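Local coordinates for protein endoglycosidase (Bacteroides thetaiotaomicron, PDB 6Q64) that is a family 18 glycoside hydrolase of a gut bacterium that probably cleaves glycosidic bonds in complex N-glycans, at residues G78-K83 and G108-E113; Y90-P95 and L118-E123; I282-E287 and N311-Y316; W290-I295 and S307-Q312. The protein carries 1 engineered substitution. All blocks are in the same frame, centred on the assembly; numbering follows the deposited sequence.

Contact 1: G78-K83 and G108-E113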
loop_
_atom_site.group_PDB
_atom_site.type_symbol
_atom_site.label_atom_id
_atom_site.label_comp_id
_atom_site.label_asym_id
_atom_site.label_seq_id
_atom_site.Cartn_x
_atom_site.Cartn_y
_atom_site.Cartn_z
ATOM N N GLY A 78 -10.496 3.474 2.813
ATOM C CA GLY A 78 -11.225 3.971 4.000
ATOM C C GLY A 78 -12.664 3.474 4.048
ATOM O O GLY A 78 -13.192 3.143 2.977
ATOM N N ASN A 79 -13.260 3.446 5.253
ATOM C CA ASN A 79 -14.670 3.067 5.565
ATOM C C ASN A 79 -14.861 1.592 5.220
ATOM O O ASN A 79 -15.860 1.254 4.544
ATOM C CB ASN A 79 -15.724 3.905 4.819
ATOM C CG ASN A 79 -15.520 5.410 4.897
ATOM O OD1 ASN A 79 -14.845 6.021 4.049
ATOM N ND2 ASN A 79 -16.142 6.021 5.894
ATOM N N TRP A 80 -13.921 0.742 5.620
ATOM C CA TRP A 80 -14.013 -0.707 5.316
ATOM C C TRP A 80 -14.900 -1.409 6.353
ATOM O O TRP A 80 -14.423 -1.604 7.489
ATOM C CB TRP A 80 -12.630 -1.338 5.249
ATOM C CG TRP A 80 -12.731 -2.825 5.153
ATOM C CD1 TRP A 80 -13.553 -3.534 4.328
ATOM C CD2 TRP A 80 -12.034 -3.797 5.951
ATOM N NE1 TRP A 80 -13.390 -4.876 4.524
ATOM C CE2 TRP A 80 -12.457 -5.070 5.507
ATOM C CE3 TRP A 80 -11.081 -3.717 6.975
ATOM C CZ2 TRP A 80 -11.954 -6.252 6.047
ATOM C CZ3 TRP A 80 -10.575 -4.884 7.502
ATOM C CH2 TRP A 80 -11.008 -6.133 7.041
ATOM N N THR A 81 -16.118 -1.824 5.972
ATOM C CA THR A 81 -17.115 -2.420 6.906
ATOM C C THR A 81 -17.512 -3.844 6.505
ATOM O O THR A 81 -17.782 -4.639 7.422
ATOM C CB THR A 81 -18.371 -1.550 7.052
ATOM O OG1 THR A 81 -19.244 -1.800 5.944
ATOM C CG2 THR A 81 -18.051 -0.076 7.199
ATOM N N GLY A 82 -17.585 -4.155 5.215
ATOM C CA GLY A 82 -18.100 -5.453 4.725
ATOM C C GLY A 82 -19.560 -5.702 5.100
ATOM O O GLY A 82 -19.907 -6.887 5.263
ATOM N N LYS A 83 -20.387 -4.648 5.195
ATOM C CA LYS A 83 -21.680 -4.681 5.932
ATOM C C LYS A 83 -22.852 -4.946 4.994
ATOM O O LYS A 83 -23.908 -5.403 5.482
ATOM C CB LYS A 83 -21.929 -3.394 6.727
ATOM C CG LYS A 83 -21.179 -3.292 8.054
ATOM C CD LYS A 83 -21.266 -4.511 8.941
ATOM C CE LYS A 83 -22.617 -4.637 9.591
ATOM N NZ LYS A 83 -22.582 -4.110 10.975
ATOM N N GLY A 108 -7.913 -2.490 14.947
ATOM C CA GLY A 108 -8.181 -3.856 15.412
ATOM C C GLY A 108 -9.670 -4.067 15.535
ATOM O O GLY A 108 -10.413 -3.491 14.713
ATOM N N TYR A 109 -10.070 -4.886 16.505
ATOM C CA TYR A 109 -11.486 -5.194 16.816
ATOM C C TYR A 109 -12.314 -5.365 15.526
ATOM O O TYR A 109 -13.332 -4.658 15.426
ATOM C CB TYR A 109 -12.047 -4.039 17.644
ATOM C CG TYR A 109 -11.457 -3.843 19.022
ATOM C CD1 TYR A 109 -11.770 -4.721 20.050
ATOM C CD2 TYR A 109 -10.676 -2.736 19.333
ATOM C CE1 TYR A 109 -11.299 -4.533 21.339
ATOM C CE2 TYR A 109 -10.192 -2.534 20.617
ATOM C CZ TYR A 109 -10.504 -3.439 21.619
ATOM O OH TYR A 109 -10.039 -3.286 22.889
ATOM N N LEU A 110 -11.910 -6.234 14.578
ATOM C CA LEU A 110 -12.639 -6.481 13.296
ATOM C C LEU A 110 -13.959 -7.241 13.538
ATOM O O LEU A 110 -13.976 -8.180 14.370
ATOM C CB LEU A 110 -11.762 -7.286 12.328
ATOM C CG LEU A 110 -10.482 -6.617 11.804
ATOM C CD1 LEU A 110 -9.868 -7.450 10.683
ATOM C CD2 LEU A 110 -10.701 -5.188 11.316
ATOM N N SER A 111 -15.021 -6.878 12.803
ATOM C CA SER A 111 -16.322 -7.598 12.750
ATOM C C SER A 111 -16.153 -8.939 12.023
ATOM O O SER A 111 -15.221 -9.071 11.216
ATOM C CB SER A 111 -17.409 -6.756 12.101
ATOM O OG SER A 111 -17.229 -6.597 10.693
ATOM N N ASP A 112 -17.038 -9.891 12.309
ATOM C CA ASP A 112 -17.134 -11.220 11.639
ATOM C C ASP A 112 -17.297 -11.031 10.111
ATOM O O ASP A 112 -16.831 -11.927 9.312
ATOM C CB ASP A 112 -18.307 -12.018 12.231
ATOM C CG ASP A 112 -18.150 -12.395 13.696
ATOM O OD1 ASP A 112 -17.011 -12.229 14.247
ATOM O OD2 ASP A 112 -19.164 -12.845 14.272
ATOM N N GLU A 113 -17.969 -9.925 9.732
ATOM C CA GLU A 113 -18.281 -9.532 8.325
ATOM C C GLU A 113 -17.015 -8.932 7.665
ATOM O O GLU A 113 -16.834 -9.095 6.439
ATOM C CB GLU A 113 -19.483 -8.568 8.262
ATOM C CG GLU A 113 -20.742 -9.055 8.974
ATOM C CD GLU A 113 -20.909 -8.657 10.439
ATOM O OE1 GLU A 113 -21.231 -9.541 11.257
ATOM O OE2 GLU A 113 -20.724 -7.462 10.765
#
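W80 and L110 meet with their side chains at about a right angle. The six-membered half of the indole does the touching. CZ3 of W80 lies 3.8 Å from CD2 of L110, and CH2 of W80 lies 4.0 Å from CD1 of L110. The methyls come in obliquely to the ring plane. CG of W80 is anti to the backbone N (chi1 171°), and the far end of the indole comes nearer to L110 than its base does. At the other end of the indole, NE1 of W80 is hydrogen-bonded to OD2 of D117, on the helix that begins at D112. K83 and E113 form the second pair, and their side chains cross obliquely. K83 runs a bent chain past the carboxylate, with CD 3.5 Å from OE2 of E113. NZ of K83 is 3.8 Å from OE2 of E113, a long salt bridge. Beside the ion pair, O of G82 packs 3.5 Å from CB of E113. S111 is the N-cap of the helix. Its OG caps a backbone N just past E113, while Q114 OE1 takes the S111 N-H, consistent with a capping box. NE2 of Q114 is also hydrogen-bonded to O of W80. No hydrogen bond joins the two segments directly. A small apolar touch lies beside a hydrogen-bonded indole N-H, and the ion pair, long and toward the surface, probably adds little.

Contact 2: Y90-P95 and L118-E123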
loop_
_atom_site.group_PDB
_atom_site.type_symbol
_atom_site.label_atom_id
_atom_site.label_comp_id
_atom_site.label_asym_id
_atom_site.label_seq_id
_atom_site.Cartn_x
_atom_site.Cartn_y
_atom_site.Cartn_z
ATOM N N TYR A 90 -16.554 -2.963 0.806
ATOM C CA TYR A 90 -16.119 -4.371 0.656
ATOM C C TYR A 90 -14.772 -4.472 -0.084
ATOM O O TYR A 90 -14.652 -3.998 -1.274
ATOM C CB TYR A 90 -17.154 -5.108 -0.193
ATOM C CG TYR A 90 -18.370 -5.593 0.540
ATOM C CD1 TYR A 90 -19.471 -4.769 0.723
ATOM C CD2 TYR A 90 -18.443 -6.901 0.993
ATOM C CE1 TYR A 90 -20.597 -5.225 1.381
ATOM C CE2 TYR A 90 -19.572 -7.375 1.639
ATOM C CZ TYR A 90 -20.651 -6.534 1.842
ATOM O OH TYR A 90 -21.744 -7.025 2.507
ATOM N N LEU A 91 -13.780 -5.123 0.528
ATOM C CA LEU A 91 -12.513 -5.429 -0.194
ATOM C C LEU A 91 -12.837 -6.302 -1.407
ATOM O O LEU A 91 -12.270 -6.032 -2.501
ATOM C CB LEU A 91 -11.537 -6.177 0.715
ATOM C CG LEU A 91 -11.010 -5.406 1.921
ATOM C CD1 LEU A 91 -10.203 -6.344 2.801
ATOM C CD2 LEU A 91 -10.170 -4.210 1.498
ATOM N N LYS A 92 -13.748 -7.272 -1.236
ATOM C CA LYS A 92 -13.994 -8.352 -2.230
ATOM C C LYS A 92 -14.691 -7.795 -3.478
ATOM O O LYS A 92 -14.716 -8.476 -4.522
ATOM C CB LYS A 92 -14.751 -9.525 -1.600
ATOM C CG LYS A 92 -16.204 -9.273 -1.192
ATOM C CD LYS A 92 -16.999 -10.559 -1.027
ATOM C CE LYS A 92 -18.346 -10.338 -0.357
ATOM N NZ LYS A 92 -18.892 -11.577 0.252
HETATM N N MSE A 93 -15.208 -6.557 -3.373
HETATM C CA MSE A 93 -15.925 -5.919 -4.476
HETATM C C MSE A 93 -15.058 -4.885 -5.188
HETATM O O MSE A 93 -15.523 -4.179 -6.078
HETATM C CB MSE A 93 -17.211 -5.228 -3.980
HETATM C CG MSE A 93 -18.329 -6.165 -3.491
HETATM SE SE MSE A 93 -18.649 -7.709 -4.660
HETATM C CE MSE A 93 -17.960 -9.398 -3.973
ATOM N N LEU A 94 -13.792 -4.775 -4.785
ATOM C CA LEU A 94 -12.879 -3.861 -5.444
ATOM C C LEU A 94 -12.657 -4.361 -6.857
ATOM O O LEU A 94 -12.762 -5.547 -7.116
ATOM C CB LEU A 94 -11.555 -3.865 -4.692
ATOM C CG LEU A 94 -11.527 -3.105 -3.377
ATOM C CD1 LEU A 94 -10.253 -3.440 -2.601
ATOM C CD2 LEU A 94 -11.640 -1.621 -3.663
ATOM N N PRO A 95 -12.231 -3.495 -7.785
ATOM C CA PRO A 95 -11.791 -3.952 -9.100
ATOM C C PRO A 95 -10.820 -5.133 -8.984
ATOM O O PRO A 95 -9.983 -5.149 -8.101
ATOM C CB PRO A 95 -11.092 -2.726 -9.665
ATOM C CG PRO A 95 -11.789 -1.550 -8.969
ATOM C CD PRO A 95 -12.089 -2.047 -7.579
ATOM N N LEU A 118 -12.399 -10.101 3.939
ATOM C CA LEU A 118 -10.944 -10.350 3.878
ATOM C C LEU A 118 -10.671 -11.800 3.455
ATOM O O LEU A 118 -9.798 -11.989 2.590
ATOM C CB LEU A 118 -10.351 -10.045 5.253
ATOM C CG LEU A 118 -8.845 -10.266 5.360
ATOM C CD1 LEU A 118 -8.114 -9.298 4.448
ATOM C CD2 LEU A 118 -8.362 -10.127 6.793
ATOM N N LYS A 119 -11.356 -12.792 4.029
ATOM C CA LYS A 119 -11.041 -14.222 3.736
ATOM C C LYS A 119 -11.233 -14.445 2.226
ATOM O O LYS A 119 -10.386 -15.139 1.608
ATOM C CB LYS A 119 -11.852 -15.184 4.616
ATOM C CG LYS A 119 -11.669 -16.676 4.311
ATOM C CD LYS A 119 -11.799 -17.619 5.502
ATOM C CE LYS A 119 -10.629 -17.461 6.471
ATOM N NZ LYS A 119 -10.903 -18.053 7.807
ATOM N N PHE A 120 -12.273 -13.837 1.645
ATOM C CA PHE A 120 -12.678 -14.021 0.226
ATOM C C PHE A 120 -11.652 -13.295 -0.651
ATOM O O PHE A 120 -11.039 -13.896 -1.567
ATOM C CB PHE A 120 -14.110 -13.516 -0.001
ATOM C CG PHE A 120 -14.601 -13.785 -1.390
ATOM C CD1 PHE A 120 -14.298 -12.928 -2.421
ATOM C CD2 PHE A 120 -15.277 -14.948 -1.688
ATOM C CE1 PHE A 120 -14.700 -13.210 -3.714
ATOM C CE2 PHE A 120 -15.687 -15.225 -2.983
ATOM C CZ PHE A 120 -15.395 -14.355 -3.993
ATOM N N PHE A 121 -11.453 -12.018 -0.341
ATOM C CA PHE A 121 -10.406 -11.146 -0.930
ATOM C C PHE A 121 -9.052 -11.861 -0.995
ATOM O O PHE A 121 -8.382 -11.749 -2.011
ATOM C CB PHE A 121 -10.252 -9.873 -0.108
ATOM C CG PHE A 121 -9.363 -8.844 -0.752
ATOM C CD1 PHE A 121 -9.657 -8.331 -1.993
ATOM C CD2 PHE A 121 -8.232 -8.369 -0.116
ATOM C CE1 PHE A 121 -8.864 -7.349 -2.565
ATOM C CE2 PHE A 121 -7.443 -7.400 -0.697
ATOM C CZ PHE A 121 -7.766 -6.883 -1.917
ATOM N N GLN A 122 -8.652 -12.553 0.068
ATOM C CA GLN A 122 -7.340 -13.235 0.131
ATOM C C GLN A 122 -7.357 -14.514 -0.694
ATOM O O GLN A 122 -6.485 -14.630 -1.505
ATOM C CB GLN A 122 -6.942 -13.538 1.570
ATOM C CG GLN A 122 -6.580 -12.308 2.383
ATOM C CD GLN A 122 -6.518 -12.669 3.842
ATOM O OE1 GLN A 122 -7.035 -13.706 4.281
ATOM N NE2 GLN A 122 -5.865 -11.806 4.603
ATOM N N GLU A 123 -8.293 -15.435 -0.464
ATOM C CA GLU A 123 -8.244 -16.851 -0.937
ATOM C C GLU A 123 -8.754 -17.024 -2.382
ATOM O O GLU A 123 -8.327 -17.976 -3.072
ATOM C CB GLU A 123 -9.126 -17.706 -0.034
ATOM C CG GLU A 123 -8.483 -18.078 1.293
ATOM C CD GLU A 123 -9.127 -19.263 2.012
ATOM O OE1 GLU A 123 -8.538 -19.743 3.005
ATOM O OE2 GLU A 123 -10.217 -19.711 1.576
#
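K92 lies across F120 at about a right angle. CB of K92 packs 3.5 Å from CD1 of F120, obliquely to the ring. CG stands between the backbone N and the carbonyl carbon (chi1 68°), and from there the chain is extended. CD of K92 comes back to the ring, 4.0 Å from CG of F120. NZ of K92 is then 5.5 Å from the centroid of the F120 ring, so a cation-pi attraction is weak at most. The polar tip is held instead by the carbonyl oxygens of A45 and I43. One residue earlier, L91 covers a face of the F121 ring. CB of L91 sits 3.7 Å above the plane of the F121 ring, offset toward the rim, in a CH-pi contact. CD1 of L91 goes on to CD1 of L118, 4.0 Å away, and these two leucine side chains lie side by side, pointing the same way. CD1 of L94 adds a touch on CE1 of F121 at 4.1 Å. The backbone of the loop is held as well. D117 of the helix takes the N-H of L91 on OD2 and that of K92 on OD1. Thus the buried face of helix 112-123 is packed against the loop between strands 72-76 and 100-102. L91 and L94 also touch V101, which places the loop chain against both the helix and the second strand of the TIM barrel.

Contact 3: I282-E287 and N311-Y316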
loop_
_atom_site.group_PDB
_atom_site.type_symbol
_atom_site.label_atom_id
_atom_site.label_comp_id
_atom_site.label_asym_id
_atom_site.label_seq_id
_atom_site.Cartn_x
_atom_site.Cartn_y
_atom_site.Cartn_z
ATOM N N ILE A 282 3.462 4.849 -7.276
ATOM C CA ILE A 282 3.147 6.299 -7.201
ATOM C C ILE A 282 1.631 6.445 -7.103
ATOM O O ILE A 282 0.900 5.693 -7.765
ATOM C CB ILE A 282 3.749 7.068 -8.374
ATOM C CG1 ILE A 282 3.748 6.257 -9.674
ATOM C CG2 ILE A 282 5.147 7.495 -7.989
ATOM C CD1 ILE A 282 4.127 7.066 -10.912
ATOM N N THR A 283 1.202 7.360 -6.245
ATOM C CA THR A 283 -0.193 7.486 -5.803
ATOM C C THR A 283 -0.651 8.917 -6.007
ATOM O O THR A 283 0.146 9.889 -5.897
ATOM C CB THR A 283 -0.380 7.063 -4.345
ATOM O OG1 THR A 283 0.228 8.030 -3.477
ATOM C CG2 THR A 283 0.164 5.671 -4.110
ATOM N N VAL A 284 -1.938 9.006 -6.261
ATOM C CA VAL A 284 -2.620 10.287 -6.512
ATOM C C VAL A 284 -3.686 10.518 -5.419
ATOM O O VAL A 284 -3.967 9.574 -4.619
ATOM C CB VAL A 284 -3.112 10.246 -7.961
ATOM C CG1 VAL A 284 -4.293 9.313 -8.117
ATOM C CG2 VAL A 284 -3.422 11.646 -8.446
ATOM N N GLU A 285 -4.170 11.759 -5.294
ATOM C CA GLU A 285 -4.934 12.213 -4.096
ATOM C C GLU A 285 -6.415 12.318 -4.471
ATOM O O GLU A 285 -6.792 13.241 -5.224
ATOM C CB GLU A 285 -4.253 13.457 -3.518
ATOM C CG GLU A 285 -5.113 14.434 -2.749
ATOM C CD GLU A 285 -6.176 13.922 -1.802
ATOM O OE1 GLU A 285 -5.915 13.884 -0.564
ATOM O OE2 GLU A 285 -7.284 13.640 -2.308
ATOM N N PHE A 286 -7.201 11.372 -3.961
ATOM C CA PHE A 286 -8.558 11.051 -4.468
ATOM C C PHE A 286 -9.647 11.587 -3.527
ATOM O O PHE A 286 -10.773 11.772 -4.007
ATOM C CB PHE A 286 -8.641 9.553 -4.772
ATOM C CG PHE A 286 -8.647 9.236 -6.244
ATOM C CD1 PHE A 286 -8.034 10.081 -7.147
ATOM C CD2 PHE A 286 -9.295 8.110 -6.720
ATOM C CE1 PHE A 286 -8.067 9.812 -8.499
ATOM C CE2 PHE A 286 -9.315 7.837 -8.077
ATOM C CZ PHE A 286 -8.702 8.690 -8.964
ATOM N N GLU A 287 -9.311 11.883 -2.266
ATOM C CA GLU A 287 -10.121 12.756 -1.377
ATOM C C GLU A 287 -10.484 14.036 -2.144
ATOM O O GLU A 287 -11.628 14.462 -2.052
ATOM C CB GLU A 287 -9.364 12.942 -0.064
ATOM C CG GLU A 287 -9.933 13.976 0.891
ATOM C CD GLU A 287 -9.455 13.791 2.330
ATOM O OE1 GLU A 287 -10.183 13.142 3.091
ATOM O OE2 GLU A 287 -8.332 14.251 2.671
ATOM N N ASN A 311 -5.129 12.820 -16.713
ATOM C CA ASN A 311 -3.816 12.541 -17.349
ATOM C C ASN A 311 -2.745 12.296 -16.263
ATOM O O ASN A 311 -1.865 11.509 -16.549
ATOM C CB ASN A 311 -3.484 13.567 -18.439
ATOM C CG ASN A 311 -3.224 14.941 -17.895
ATOM O OD1 ASN A 311 -3.627 15.233 -16.775
ATOM N ND2 ASN A 311 -2.526 15.767 -18.663
ATOM N N GLN A 312 -2.876 12.822 -15.042
ATOM C CA GLN A 312 -2.014 12.472 -13.872
ATOM C C GLN A 312 -2.054 10.958 -13.697
ATOM O O GLN A 312 -1.037 10.315 -13.948
ATOM C CB GLN A 312 -2.396 13.202 -12.575
ATOM C CG GLN A 312 -1.486 12.926 -11.380
ATOM C CD GLN A 312 -1.619 13.887 -10.209
ATOM O OE1 GLN A 312 -2.589 13.931 -9.439
ATOM N NE2 GLN A 312 -0.580 14.664 -10.010
ATOM N N ILE A 313 -3.177 10.366 -13.321
ATOM C CA ILE A 313 -3.205 8.905 -12.987
ATOM C C ILE A 313 -2.840 8.056 -14.219
ATOM O O ILE A 313 -2.378 6.906 -14.065
ATOM C CB ILE A 313 -4.551 8.474 -12.383
ATOM C CG1 ILE A 313 -4.439 7.073 -11.769
ATOM C CG2 ILE A 313 -5.657 8.576 -13.421
ATOM C CD1 ILE A 313 -5.469 6.761 -10.705
ATOM N N LEU A 314 -3.031 8.552 -15.427
ATOM C CA LEU A 314 -2.816 7.659 -16.592
ATOM C C LEU A 314 -1.341 7.712 -16.942
ATOM O O LEU A 314 -0.816 6.670 -17.381
ATOM C CB LEU A 314 -3.697 8.085 -17.771
ATOM C CG LEU A 314 -5.201 8.072 -17.509
ATOM C CD1 LEU A 314 -5.950 8.585 -18.719
ATOM C CD2 LEU A 314 -5.670 6.683 -17.149
ATOM N N ASP A 315 -0.728 8.894 -16.771
ATOM C CA ASP A 315 0.725 9.070 -16.946
ATOM C C ASP A 315 1.412 8.126 -15.972
ATOM O O ASP A 315 2.308 7.365 -16.400
ATOM C CB ASP A 315 1.167 10.508 -16.701
ATOM C CG ASP A 315 2.613 10.753 -17.101
ATOM O OD1 ASP A 315 3.000 10.329 -18.237
ATOM O OD2 ASP A 315 3.341 11.326 -16.254
ATOM N N TYR A 316 0.969 8.149 -14.717
ATOM C CA TYR A 316 1.585 7.323 -13.652
ATOM C C TYR A 316 1.556 5.853 -14.092
ATOM O O TYR A 316 2.557 5.143 -14.123
ATOM C CB TYR A 316 0.908 7.576 -12.309
ATOM C CG TYR A 316 1.188 8.917 -11.686
ATOM C CD1 TYR A 316 1.654 10.002 -12.418
ATOM C CD2 TYR A 316 0.988 9.117 -10.333
ATOM C CE1 TYR A 316 1.906 11.246 -11.831
ATOM C CE2 TYR A 316 1.196 10.357 -9.731
ATOM C CZ TYR A 316 1.637 11.429 -10.485
ATOM O OH TYR A 316 1.845 12.637 -9.892
#
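I282 lays its CD1 against the base of the Y316 side chain. CD1 of I282 is 3.5 Å from CB of Y316 and 3.6 Å from CG of Y316, and it reaches the ring obliquely. CB of I282 also touches CD2 of Y316. The carbonyl O of T283 lies at the ring edge, near the plane, 4.0 Å from CE2 of Y316. Further along the strand, V284 and I313 cross at about a right angle. CG1 of V284 stands 3.8 Å from CD1 of I313. CD1 of I313 also meets CZ of F286 at 4.1 Å, so the tip of the isoleucine touches both residues. Strand 282-285 and helix 311-316 run antiparallel, 171° between their directions, with axes 8.9 Å apart. This is the strand-to-helix packing of a TIM barrel unit, and I313 and Y316 reach the next strand too, at T332 and I330. The direct contacts between I282, V284, F286, I313 and the Y316 ring are mainly apolar. No hydrogen bond joins the segments. The buried NE2 of Q312 and OH of Y316 are instead hydrogen-bonded to the carbonyl O of Y256 and of A255, respectively.

Contact 4: W290-I295 and S307-Q312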
loop_
_atom_site.group_PDB
_atom_site.type_symbol
_atom_site.label_atom_id
_atom_site.label_comp_id
_atom_site.label_asym_id
_atom_site.label_seq_id
_atom_site.Cartn_x
_atom_site.Cartn_y
_atom_site.Cartn_z
ATOM N N TRP A 290 -10.850 12.566 -7.037
ATOM C CA TRP A 290 -11.675 11.403 -7.463
ATOM C C TRP A 290 -12.460 11.774 -8.715
ATOM O O TRP A 290 -12.636 10.907 -9.576
ATOM C CB TRP A 290 -12.608 10.934 -6.348
ATOM C CG TRP A 290 -13.616 11.959 -5.930
ATOM C CD1 TRP A 290 -13.449 12.946 -5.005
ATOM C CD2 TRP A 290 -14.963 12.096 -6.427
ATOM N NE1 TRP A 290 -14.599 13.674 -4.884
ATOM C CE2 TRP A 290 -15.546 13.177 -5.739
ATOM C CE3 TRP A 290 -15.726 11.420 -7.384
ATOM C CZ2 TRP A 290 -16.845 13.599 -5.987
ATOM C CZ3 TRP A 290 -17.014 11.835 -7.635
ATOM C CH2 TRP A 290 -17.561 12.911 -6.940
ATOM N N LYS A 291 -12.936 13.011 -8.806
ATOM C CA LYS A 291 -13.822 13.388 -9.933
ATOM C C LYS A 291 -13.011 13.369 -11.217
ATOM O O LYS A 291 -13.567 13.002 -12.247
ATOM C CB LYS A 291 -14.459 14.765 -9.753
ATOM C CG LYS A 291 -15.923 14.837 -10.181
ATOM C CD LYS A 291 -16.700 16.072 -9.675
ATOM C CE LYS A 291 -16.402 16.479 -8.238
ATOM N NZ LYS A 291 -17.606 16.980 -7.526
ATOM N N THR A 292 -11.739 13.754 -11.128
ATOM C CA THR A 292 -10.944 14.270 -12.273
ATOM C C THR A 292 -9.741 13.370 -12.569
ATOM O O THR A 292 -9.069 13.644 -13.582
ATOM C CB THR A 292 -10.505 15.715 -12.006
ATOM O OG1 THR A 292 -9.961 15.823 -10.689
ATOM C CG2 THR A 292 -11.642 16.698 -12.137
ATOM N N GLY A 293 -9.503 12.330 -11.769
ATOM C CA GLY A 293 -8.304 11.470 -11.896
ATOM C C GLY A 293 -7.041 12.240 -11.544
ATOM O O GLY A 293 -6.173 12.424 -12.416
ATOM N N GLY A 294 -7.027 12.761 -10.323
ATOM C CA GLY A 294 -6.053 13.720 -9.775
ATOM C C GLY A 294 -6.190 15.090 -10.402
ATOM O O GLY A 294 -7.268 15.375 -10.906
ATOM N N ILE A 295 -5.101 15.861 -10.417
ATOM C CA ILE A 295 -5.095 17.324 -10.690
ATOM C C ILE A 295 -5.515 17.571 -12.141
ATOM O O ILE A 295 -5.376 16.664 -12.983
ATOM C CB ILE A 295 -3.709 17.913 -10.370
ATOM C CG1 ILE A 295 -2.592 17.292 -11.217
ATOM C CG2 ILE A 295 -3.402 17.783 -8.889
ATOM C CD1 ILE A 295 -1.536 18.290 -11.647
ATOM N N SER A 307 -4.876 15.671 -24.003
ATOM C CA SER A 307 -6.199 16.012 -24.587
ATOM C C SER A 307 -7.345 15.389 -23.778
ATOM O O SER A 307 -8.504 15.634 -24.103
ATOM C CB SER A 307 -6.238 15.556 -26.017
ATOM O OG SER A 307 -6.057 14.146 -26.081
HETATM N N MSE A 308 -6.999 14.635 -22.717
HETATM C CA MSE A 308 -7.882 13.731 -21.996
HETATM C C MSE A 308 -7.889 14.079 -20.507
HETATM O O MSE A 308 -6.855 14.307 -19.908
HETATM C CB MSE A 308 -7.335 12.301 -22.066
HETATM C CG MSE A 308 -7.908 11.339 -23.111
HETATM SE SE MSE A 308 -6.710 9.731 -22.853
HETATM C CE MSE A 308 -6.726 8.994 -24.703
ATOM N N GLU A 309 -9.053 14.028 -19.864
ATOM C CA GLU A 309 -9.133 14.279 -18.434
ATOM C C GLU A 309 -8.486 13.093 -17.699
ATOM O O GLU A 309 -8.550 11.961 -18.236
ATOM C CB GLU A 309 -10.611 14.534 -18.120
ATOM C CG GLU A 309 -11.034 14.292 -16.677
ATOM C CD GLU A 309 -12.474 14.700 -16.376
ATOM O OE1 GLU A 309 -13.418 13.996 -16.814
ATOM O OE2 GLU A 309 -12.639 15.744 -15.740
ATOM N N GLY A 310 -7.897 13.317 -16.522
ATOM C CA GLY A 310 -7.296 12.237 -15.697
ATOM C C GLY A 310 -5.850 11.878 -16.088
ATOM O O GLY A 310 -5.383 10.716 -15.788
ATOM N N ASN A 311 -5.129 12.820 -16.713
ATOM C CA ASN A 311 -3.816 12.541 -17.349
ATOM C C ASN A 311 -2.745 12.296 -16.263
ATOM O O ASN A 311 -1.865 11.509 -16.549
ATOM C CB ASN A 311 -3.484 13.567 -18.439
ATOM C CG ASN A 311 -3.224 14.941 -17.895
ATOM O OD1 ASN A 311 -3.627 15.233 -16.775
ATOM N ND2 ASN A 311 -2.526 15.767 -18.663
ATOM N N GLN A 312 -2.876 12.822 -15.042
ATOM C CA GLN A 312 -2.014 12.472 -13.872
ATOM C C GLN A 312 -2.054 10.958 -13.697
ATOM O O GLN A 312 -1.037 10.315 -13.948
ATOM C CB GLN A 312 -2.396 13.202 -12.575
ATOM C CG GLN A 312 -1.486 12.926 -11.380
ATOM C CD GLN A 312 -1.619 13.887 -10.209
ATOM O OE1 GLN A 312 -2.589 13.931 -9.439
ATOM N NE2 GLN A 312 -0.580 14.664 -10.010
#
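G293 and G310 bring two backbones together, their CA atoms 4.0 Å apart. CA of G310 lies 3.1 Å from O of T292 and 3.5 Å from O of G293, both CA-H...O contacts. On one flank T292 and E309 meet at about a right angle, with CG2 of T292 3.9 Å from OE2 of E309. On the other flank I295 crosses Q312 at a similar angle. CG1 of I295 packs 3.5 Å from NE2 of Q312, an NE2 already taken up by the carbonyl O of Y256. The N-H of I295 points to OE1 of Q312, N to OE1 3.3 Å, a weak hydrogen bond with the oxygen not surely placed. A second shell sets these groups. OG1 of T292 donates to O of G294 at 2.7 Å and has G289 O as another partner. ND2 of N311 is hydrogen-bonded to OD1 of N306 and O of Y298. E309 also rests on K346 and W347 of helix 346-358. G293, G294 and G310 have positive phi, and G310 is the N-cap of helix 311-317. A loop after short helix 286-289, itself following barrel strand 280-285, folds back on this N-cap, as in a TIM-barrel beta-alpha unit.

How the contacts relate
The chain first meets contacts 1 and 2, whose segments alternate. The loop after strand 72-76 supplies 78-83 and then 90-95. Beyond strand 100-102, residues 108-113 run into the first turn of helix 112-123, and 118-123 lies on it. The two contacts therefore cross, and both close the excursion from that loop, over strand 100-102, to the helix. They touch where W80 packs on L91. Much later, contact 3 ties strand 280-285 to helix 311-317. Contact 4 ties loop 290-295 to the start of the same helix. They share N311 and Q312, and F286 packs on G293 and G294. The two pairs are in series and do not touch: contacts 2 and 3 have centres about 23 Å apart.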